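Local coordinates for protein poly-beta-hydroxybuterate polymerase (Cupriavidus necator, PDB 5T6O) that probably makes polyhydroxybutyrate by acyl transfer without a template, this chain being the catalytic domain of the class I synthase, at residues P45-K49 / A191-F196; G117-T123 / L145-L150; W285-Y289 / R300-G304. The protein carries 1 engineered substitution. All coordinates share one frame. Numbering follows the deposited sequence.

Contact 1: residues P45-K49 / A191-F196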
loop_
_atom_site.group_PDB
_atom_site.type_symbol
_atom_site.label_atom_id
_atom_site.label_comp_id
_atom_site.label_asym_id
_atom_site.label_seq_id
_atom_site.Cartn_x
_atom_site.Cartn_y
_atom_site.Cartn_z
ATOM N N PRO A 45 0.485 -29.103 4.024
ATOM C CA PRO A 45 1.677 -28.512 4.649
ATOM C C PRO A 45 2.193 -29.377 5.788
ATOM O O PRO A 45 1.440 -30.117 6.427
ATOM C CB PRO A 45 1.168 -27.163 5.177
ATOM C CG PRO A 45 -0.339 -27.391 5.374
ATOM C CD PRO A 45 -0.713 -28.260 4.203
ATOM N N CYS A 46 3.497 -29.276 6.041
ATOM C CA CYS A 46 4.080 -29.830 7.262
ATOM C C CYS A 46 4.294 -28.756 8.321
ATOM O O CYS A 46 4.845 -29.045 9.392
ATOM C CB CYS A 46 5.393 -30.547 6.948
ATOM S SG CYS A 46 6.617 -29.514 6.071
ATOM N N ILE A 47 3.870 -27.531 8.025
ATOM C CA ILE A 47 3.695 -26.459 8.999
ATOM C C ILE A 47 2.244 -26.526 9.466
ATOM O O ILE A 47 1.328 -26.337 8.665
ATOM C CB ILE A 47 4.039 -25.103 8.361
ATOM C CG1 ILE A 47 5.536 -25.087 7.994
ATOM C CG2 ILE A 47 3.641 -23.941 9.260
ATOM C CD1 ILE A 47 5.950 -23.940 7.065
ATOM N N ASN A 48 2.031 -26.806 10.759
ATOM C CA ASN A 48 0.793 -27.401 11.272
ATOM C C ASN A 48 0.499 -28.732 10.575
ATOM O O ASN A 48 1.319 -29.229 9.795
ATOM C CB ASN A 48 -0.409 -26.452 11.155
ATOM C CG ASN A 48 -0.346 -25.315 12.158
ATOM O OD1 ASN A 48 -0.132 -25.529 13.362
ATOM N ND2 ASN A 48 -0.523 -24.106 11.674
ATOM N N LYS A 49 -0.650 -29.330 10.862
ATOM C CA LYS A 49 -0.933 -30.689 10.417
ATOM C C LYS A 49 -1.968 -30.721 9.299
ATOM O O LYS A 49 -2.624 -29.727 8.986
ATOM C CB LYS A 49 -1.397 -31.542 11.601
ATOM C CG LYS A 49 -0.278 -31.695 12.642
ATOM C CD LYS A 49 -0.811 -32.247 13.947
ATOM C CE LYS A 49 0.324 -32.366 14.968
ATOM N NZ LYS A 49 -0.194 -33.010 16.212
ATOM N N ALA A 191 6.597 -24.556 14.706
ATOM C CA ALA A 191 6.056 -23.809 13.575
ATOM C C ALA A 191 4.541 -23.846 13.599
ATOM O O ALA A 191 3.939 -24.859 13.964
ATOM C CB ALA A 191 6.529 -24.369 12.229
ATOM N N ASN A 192 3.925 -22.737 13.200
ATOM C CA ASN A 192 2.503 -22.736 12.909
ATOM C C ASN A 192 2.274 -21.833 11.707
ATOM O O ASN A 192 3.190 -21.172 11.216
ATOM C CB ASN A 192 1.685 -22.307 14.127
ATOM C CG ASN A 192 2.071 -20.943 14.626
ATOM O OD1 ASN A 192 2.323 -20.038 13.847
ATOM N ND2 ASN A 192 2.147 -20.797 15.937
ATOM N N THR A 193 1.035 -21.817 11.224
ATOM C CA THR A 193 0.748 -21.172 9.952
ATOM C C THR A 193 0.584 -19.667 10.112
ATOM O O THR A 193 1.228 -18.888 9.401
ATOM C CB THR A 193 -0.522 -21.773 9.340
ATOM O OG1 THR A 193 -0.313 -23.167 9.089
ATOM C CG2 THR A 193 -0.871 -21.073 8.035
ATOM N N PHE A 194 -0.278 -19.241 11.035
ATOM C CA PHE A 194 -0.588 -17.818 11.102
ATOM C C PHE A 194 0.545 -17.004 11.699
ATOM O O PHE A 194 0.620 -15.801 11.433
ATOM C CB PHE A 194 -1.898 -17.610 11.861
ATOM C CG PHE A 194 -3.097 -17.856 10.996
ATOM C CD1 PHE A 194 -3.542 -19.145 10.759
ATOM C CD2 PHE A 194 -3.724 -16.803 10.346
ATOM C CE1 PHE A 194 -4.626 -19.373 9.927
ATOM C CE2 PHE A 194 -4.815 -17.023 9.512
ATOM C CZ PHE A 194 -5.260 -18.309 9.297
ATOM N N SER A 195 1.459 -17.630 12.444
ATOM C CA SER A 195 2.633 -16.922 12.940
ATOM C C SER A 195 3.939 -17.483 12.369
ATOM O O SER A 195 4.994 -17.362 13.000
ATOM C CB SER A 195 2.660 -16.941 14.471
ATOM O OG SER A 195 1.502 -16.295 14.998
ATOM N N PHE A 196 3.904 -18.084 11.173
ATOM C CA PHE A 196 5.149 -18.597 10.603
ATOM C C PHE A 196 6.182 -17.494 10.382
ATOM O O PHE A 196 7.389 -17.744 10.487
ATOM C CB PHE A 196 4.925 -19.338 9.280
ATOM C CG PHE A 196 6.187 -19.972 8.760
ATOM C CD1 PHE A 196 6.783 -21.005 9.463
ATOM C CD2 PHE A 196 6.830 -19.472 7.638
ATOM C CE1 PHE A 196 7.967 -21.579 9.024
ATOM C CE2 PHE A 196 8.015 -20.036 7.193
ATOM C CZ PHE A 196 8.577 -21.102 7.890
HETATM O O HOH W 1 0.453 -24.212 6.764
#
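Apolar contacts carry much of this meeting of two loops, and Ile47 is at the centre of them. Its CG2 lies 4.2 Å from Ala191 CB. The other branch ends in CD1, which sits over one face of the Phe196 ring, 3.9 Å from the ring centroid and 21° off the normal: a CH-pi contact. Leu232 of strand 230-233 also packs on Ile47, Ala191 and Phe196. Ile47 CG2 makes a van der Waals approach to a carbonyl as well, 3.4 Å from Asn192 O.

The polar part holds a water bridge. Water 1 donates to Ile47 O at 3.0 Å and is hydrogen-bonded to Thr193 OG1 at 2.7 Å, so the two loops are tied indirectly. Beside it Asn48 lies against Asn192 and Thr193, where the two backbones come closest, Asn48 CA to Asn192 CA 5.2 Å. Segment 191-196 also holds its own shape: Asn192 OD1 accepts from Ser195 N at 2.9 Å, an Asx motif that leads into the type I turn Thr193-Phe196. This turn presents Phe194 to Phe161 of a second subunit.

Segment 45-49 lies in the loop just after strand 40-43, the place where alpha/beta hydrolases usually contribute to the oxyanion hole. Segment 191-196 belongs to the long insertion between strands 140-146 and 272-277, consistent with the cap of this fold closing over the active-site region.

Contact 2: residues G117-T123 / L145-L150. Engineered in segment 117-123: Ala119 (natural residue Cys).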
loop_
_atom_site.group_PDB
_atom_site.type_symbol
_atom_site.label_atom_id
_atom_site.label_comp_id
_atom_site.label_asym_id
_atom_site.label_seq_id
_atom_site.Cartn_x
_atom_site.Cartn_y
_atom_site.Cartn_z
ATOM N N GLY A 117 -1.419 -29.961 -3.779
ATOM C CA GLY A 117 -0.675 -29.421 -2.658
ATOM C C GLY A 117 -1.413 -28.233 -2.080
ATOM O O GLY A 117 -2.158 -27.546 -2.775
ATOM N N PHE A 118 -1.214 -28.012 -0.777
ATOM C CA PHE A 118 -1.779 -26.857 -0.077
ATOM C C PHE A 118 -0.657 -26.154 0.670
ATOM O O PHE A 118 0.054 -26.789 1.454
ATOM C CB PHE A 118 -2.885 -27.278 0.900
ATOM C CG PHE A 118 -3.395 -26.139 1.763
ATOM C CD1 PHE A 118 -3.830 -24.958 1.184
ATOM C CD2 PHE A 118 -3.458 -26.257 3.141
ATOM C CE1 PHE A 118 -4.310 -23.918 1.955
ATOM C CE2 PHE A 118 -3.931 -25.212 3.924
ATOM C CZ PHE A 118 -4.360 -24.042 3.330
ATOM N N ALA A 119 -0.484 -24.855 0.416
ATOM C CA ALA A 119 0.506 -24.031 1.143
ATOM C C ALA A 119 1.884 -24.646 0.914
ATOM O O ALA A 119 2.221 -24.974 -0.234
ATOM C CB ALA A 119 0.088 -23.902 2.596
ATOM N N VAL A 120 2.705 -24.842 1.950
ATOM C CA VAL A 120 4.036 -25.381 1.687
ATOM C C VAL A 120 3.963 -26.791 1.093
ATOM O O VAL A 120 4.892 -27.210 0.395
ATOM C CB VAL A 120 4.920 -25.351 2.957
ATOM C CG1 VAL A 120 4.464 -26.385 3.983
ATOM C CG2 VAL A 120 6.374 -25.579 2.562
ATOM N N GLY A 121 2.860 -27.523 1.321
ATOM C CA GLY A 121 2.662 -28.777 0.604
ATOM C C GLY A 121 2.697 -28.596 -0.904
ATOM O O GLY A 121 3.185 -29.469 -1.631
ATOM N N GLY A 122 2.208 -27.456 -1.393
ATOM C CA GLY A 122 2.252 -27.201 -2.820
ATOM C C GLY A 122 3.657 -26.908 -3.299
ATOM O O GLY A 122 4.046 -27.317 -4.402
ATOM N N THR A 123 4.429 -26.180 -2.484
ATOM C CA THR A 123 5.831 -25.942 -2.805
ATOM C C THR A 123 6.599 -27.256 -2.813
ATOM O O THR A 123 7.379 -27.529 -3.732
ATOM C CB THR A 123 6.443 -24.969 -1.790
ATOM O OG1 THR A 123 5.563 -23.850 -1.602
ATOM C CG2 THR A 123 7.807 -24.475 -2.267
ATOM N N LEU A 145 -2.640 -26.686 -7.172
ATOM C CA LEU A 145 -1.877 -25.898 -6.203
ATOM C C LEU A 145 -2.848 -24.981 -5.470
ATOM O O LEU A 145 -3.278 -23.964 -6.013
ATOM C CB LEU A 145 -0.790 -25.096 -6.913
ATOM C CG LEU A 145 0.292 -25.924 -7.615
ATOM C CD1 LEU A 145 1.332 -24.988 -8.258
ATOM C CD2 LEU A 145 0.967 -26.885 -6.626
ATOM N N LEU A 146 -3.202 -25.342 -4.238
ATOM C CA LEU A 146 -4.047 -24.496 -3.412
ATOM C C LEU A 146 -3.161 -23.592 -2.562
ATOM O O LEU A 146 -2.359 -24.088 -1.759
ATOM C CB LEU A 146 -4.957 -25.337 -2.516
ATOM C CG LEU A 146 -5.851 -26.363 -3.217
ATOM C CD1 LEU A 146 -6.770 -27.011 -2.180
ATOM C CD2 LEU A 146 -6.683 -25.725 -4.330
ATOM N N THR A 147 -3.281 -22.275 -2.755
ATOM C CA THR A 147 -2.648 -21.311 -1.856
ATOM C C THR A 147 -1.152 -21.598 -1.708
ATOM O O THR A 147 -0.613 -21.701 -0.604
ATOM C CB THR A 147 -3.367 -21.334 -0.503
ATOM O OG1 THR A 147 -4.769 -21.254 -0.752
ATOM C CG2 THR A 147 -2.983 -20.160 0.370
ATOM N N THR A 148 -0.472 -21.723 -2.842
ATOM C CA THR A 148 0.915 -22.187 -2.876
ATOM C C THR A 148 1.847 -21.062 -3.304
ATOM O O THR A 148 1.588 -20.384 -4.301
ATOM C CB THR A 148 1.044 -23.365 -3.842
ATOM O OG1 THR A 148 0.280 -24.464 -3.342
ATOM C CG2 THR A 148 2.515 -23.771 -4.047
ATOM N N LEU A 149 2.938 -20.875 -2.568
ATOM C CA LEU A 149 3.999 -19.975 -3.002
ATOM C C LEU A 149 5.018 -20.760 -3.817
ATOM O O LEU A 149 5.558 -21.766 -3.343
ATOM C CB LEU A 149 4.676 -19.310 -1.803
ATOM C CG LEU A 149 3.814 -18.295 -1.053
ATOM C CD1 LEU A 149 4.502 -17.874 0.265
ATOM C CD2 LEU A 149 3.535 -17.083 -1.944
ATOM N N LEU A 150 5.248 -20.322 -5.052
ATOM C CA LEU A 150 6.411 -20.718 -5.831
ATOM C C LEU A 150 7.342 -19.541 -6.077
ATOM O O LEU A 150 8.571 -19.658 -5.911
ATOM C CB LEU A 150 5.972 -21.327 -7.173
ATOM C CG LEU A 150 5.095 -22.580 -7.102
ATOM C CD1 LEU A 150 4.746 -23.054 -8.516
ATOM C CD2 LEU A 150 5.754 -23.698 -6.284
HETATM O O HOH W 2 3.217 -22.011 0.121
#
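Three direct hydrogen bonds join these segments. Thr123 OG1 donates to Leu149 O at 2.7 Å, a side chain from the first turn of helix 120-134 reaching the loop opposite. Leu146 N gives to Gly117 O at 2.8 Å and Ala119 N to Leu146 O at 3.0 Å, both nearly straight, continuing the parallel pairing of strands 113-118 and 140-146. Leu146 O also takes a bond from Thr148 OG1 at 3.1 Å. Water 2 accepts from Leu149 N (2.9 Å) and donates weakly to Thr123 OG1 (3.4 Å).

Next come CA-H...O contacts, Phe118 CA to Leu146 O at 3.3 Å and Ala119 CA to Thr147 O at 3.1 Å. Farther out, Phe118 CD1 packs on Leu146 CB at 3.9 Å and its CE1 on Thr147 CB at 3.7 Å. There is no room for a CB at Gly117 or Gly122: on Gly117 it would clash with Gly122 CA, and on Gly122 with Thr148 OG1, which already lies 3.4 Å from Gly122 CA.

Strand, sharp turn and helix form the nucleophile elbow of the alpha/beta hydrolase fold. Ala119, engineered from Cys, occupies the apex with phi/psi of 59/-133, the strained conformation usual there. Since backbone atoms and hydroxyls do most of the bonding, the apex is held largely through its main chain, and the bonds described do not depend on the side chain at 119.

Contact 3: residues W285-Y289 / R300-G304. With SO4 (sulfate ion), chain B.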
loop_
_atom_site.group_PDB
_atom_site.type_symbol
_atom_site.label_atom_id
_atom_site.label_comp_id
_atom_site.label_asym_id
_atom_site.label_seq_id
_atom_site.Cartn_x
_atom_site.Cartn_y
_atom_site.Cartn_z
ATOM N N TRP A 285 -2.651 -13.283 -2.855
ATOM C CA TRP A 285 -3.213 -13.911 -4.048
ATOM C C TRP A 285 -2.397 -13.557 -5.281
ATOM O O TRP A 285 -2.268 -14.379 -6.194
ATOM C CB TRP A 285 -4.697 -13.544 -4.228
ATOM C CG TRP A 285 -5.016 -12.228 -4.919
ATOM C CD1 TRP A 285 -5.303 -11.041 -4.314
ATOM C CD2 TRP A 285 -5.124 -11.993 -6.336
ATOM N NE1 TRP A 285 -5.568 -10.077 -5.262
ATOM C CE2 TRP A 285 -5.457 -10.634 -6.510
ATOM C CE3 TRP A 285 -4.967 -12.796 -7.468
ATOM C CZ2 TRP A 285 -5.639 -10.062 -7.768
ATOM C CZ3 TRP A 285 -5.149 -12.225 -8.727
ATOM C CH2 TRP A 285 -5.481 -10.873 -8.862
ATOM N N THR A 286 -1.789 -12.368 -5.294
ATOM C CA THR A 286 -0.938 -11.987 -6.416
ATOM C C THR A 286 0.316 -12.851 -6.475
ATOM O O THR A 286 0.856 -13.092 -7.566
ATOM C CB THR A 286 -0.564 -10.511 -6.295
ATOM O OG1 THR A 286 -0.001 -10.275 -5.002
ATOM C CG2 THR A 286 -1.801 -9.644 -6.438
ATOM N N ALA A 287 0.786 -13.319 -5.315
ATOM C CA ALA A 287 1.952 -14.199 -5.269
ATOM C C ALA A 287 1.605 -15.582 -5.797
ATOM O O ALA A 287 2.375 -16.170 -6.561
ATOM C CB ALA A 287 2.495 -14.287 -3.838
ATOM N N ALA A 288 0.442 -16.116 -5.407
ATOM C CA ALA A 288 -0.040 -17.344 -6.034
ATOM C C ALA A 288 -0.174 -17.166 -7.538
ATOM O O ALA A 288 0.222 -18.047 -8.310
ATOM C CB ALA A 288 -1.381 -17.761 -5.432
ATOM N N TYR A 289 -0.715 -16.021 -7.973
ATOM C CA TYR A 289 -0.915 -15.795 -9.403
ATOM C C TYR A 289 0.403 -15.818 -10.158
ATOM O O TYR A 289 0.445 -16.219 -11.330
ATOM C CB TYR A 289 -1.625 -14.463 -9.638
ATOM C CG TYR A 289 -1.971 -14.228 -11.090
ATOM C CD1 TYR A 289 -3.107 -14.799 -11.644
ATOM C CD2 TYR A 289 -1.161 -13.445 -11.906
ATOM C CE1 TYR A 289 -3.432 -14.604 -12.966
ATOM C CE2 TYR A 289 -1.477 -13.244 -13.249
ATOM C CZ TYR A 289 -2.622 -13.829 -13.764
ATOM O OH TYR A 289 -2.970 -13.652 -15.081
ATOM N N ARG A 300 -5.086 -22.982 -15.193
ATOM C CA ARG A 300 -6.314 -22.305 -14.796
ATOM C C ARG A 300 -6.034 -21.600 -13.483
ATOM O O ARG A 300 -5.446 -22.199 -12.576
ATOM C CB ARG A 300 -7.471 -23.296 -14.636
ATOM C CG ARG A 300 -8.785 -22.660 -14.172
ATOM C CD ARG A 300 -9.963 -23.590 -14.465
ATOM N NE ARG A 300 -11.260 -22.995 -14.126
ATOM C CZ ARG A 300 -11.901 -22.111 -14.880
ATOM N NH1 ARG A 300 -11.372 -21.698 -16.027
ATOM N NH2 ARG A 300 -13.078 -21.637 -14.492
ATOM N N PHE A 301 -6.405 -20.324 -13.386
ATOM C CA PHE A 301 -6.273 -19.603 -12.123
ATOM C C PHE A 301 -7.654 -19.203 -11.626
ATOM O O PHE A 301 -8.461 -18.666 -12.393
ATOM C CB PHE A 301 -5.396 -18.356 -12.239
ATOM C CG PHE A 301 -5.137 -17.707 -10.905
ATOM C CD1 PHE A 301 -4.077 -18.132 -10.116
ATOM C CD2 PHE A 301 -5.974 -16.708 -10.427
ATOM C CE1 PHE A 301 -3.854 -17.558 -8.877
ATOM C CE2 PHE A 301 -5.757 -16.125 -9.190
ATOM C CZ PHE A 301 -4.693 -16.556 -8.414
ATOM N N VAL A 302 -7.916 -19.451 -10.344
ATOM C CA VAL A 302 -9.208 -19.148 -9.741
ATOM C C VAL A 302 -8.958 -18.458 -8.410
ATOM O O VAL A 302 -8.113 -18.898 -7.624
ATOM C CB VAL A 302 -10.070 -20.413 -9.570
ATOM C CG1 VAL A 302 -11.342 -20.094 -8.794
ATOM C CG2 VAL A 302 -10.404 -21.009 -10.936
ATOM N N LEU A 303 -9.664 -17.356 -8.180
ATOM C CA LEU A 303 -9.524 -16.532 -6.987
ATOM C C LEU A 303 -10.773 -16.695 -6.130
ATOM O O LEU A 303 -11.879 -16.405 -6.596
ATOM C CB LEU A 303 -9.350 -15.065 -7.383
ATOM C CG LEU A 303 -9.093 -14.025 -6.296
ATOM C CD1 LEU A 303 -7.810 -14.364 -5.569
ATOM C CD2 LEU A 303 -9.002 -12.636 -6.947
ATOM N N GLY A 304 -10.601 -17.159 -4.896
ATOM C CA GLY A 304 -11.701 -17.223 -3.953
ATOM C C GLY A 304 -11.748 -15.971 -3.098
ATOM O O GLY A 304 -10.734 -15.345 -2.841
HETATM S S SO4 B . -6.871 -6.379 -4.431
HETATM O O1 SO4 B . -7.828 -5.930 -5.439
HETATM O O2 SO4 B . -6.454 -5.220 -3.642
HETATM O O3 SO4 B . -7.499 -7.357 -3.542
HETATM O O4 SO4 B . -5.710 -6.973 -5.099
#
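Arg300 has its side chain out of reach of the helix; its guanidinium instead makes salt bridges with Asp327 and Asp350. Phe301 then turns toward helix 285-289 and fills much of the gap. Tyr289 presents its edge to the face of the Phe301 ring in a T-shaped pair, with centroids 4.9 Å apart and planes at 82°, and Tyr289 CB adds a CH-pi contact 4.2 Å from the same centroid. Two more residues touch the ring: Phe301 CE2 lies 3.8 Å from Trp285 CE3, and Phe301 CE1 reaches Ala288 CB at 4.2 Å. Trp336 of helix 333-339 meets both Phe301 and Tyr289, while the hydroxyl of Tyr289 bonds to Pro330 O.

Val302 has its side chain out of reach of the helix, and its backbone bonds to strand 272-277. Here the beta-alpha-beta crossover of the alpha/beta hydrolase sheet becomes clear: strand 272-277, the short helix, then the parallel strand 299-304. Helix and strand run almost antiparallel, at 172°, with axes 9.9 Å apart at their closest.

Leu303 points back toward the helix. Its CD1 touches Trp285 CB at 3.5 Å, and CD2 sits over the six-membered ring of Trp285, 4.0 Å from its centroid and 9° off the normal. On the indole, Trp285 NE1 donates to O4 of a sulfate ion at 3.1 Å, probably from the crystallisation liquor; Arg278 also binds this ion.

In the fold
All three contacts lie in the alpha/beta hydrolase part of the chain. Contacts 2 and 3 reach the same mixed sheet, through strands 113-118 and 140-146 in contact 2 and strand 299-304 in contact 3, with strand 272-277 between them. Along the chain, contact 2 is nested inside the loop that contact 1 closes, and contact 3 follows both. The centres of contacts 1 and 2 are about 13 Å apart, and Pro45 and Ile47 pack on Val120, the residue after the elbow's apex. The centres of contacts 2 and 3 are about 11 Å apart; Leu149 meets Ala287. Contacts 1 and 3 do not touch: centres about 21 Å apart, nearest atoms about 13 Å. Contact 2 thus sits between them, in the probable active-site region.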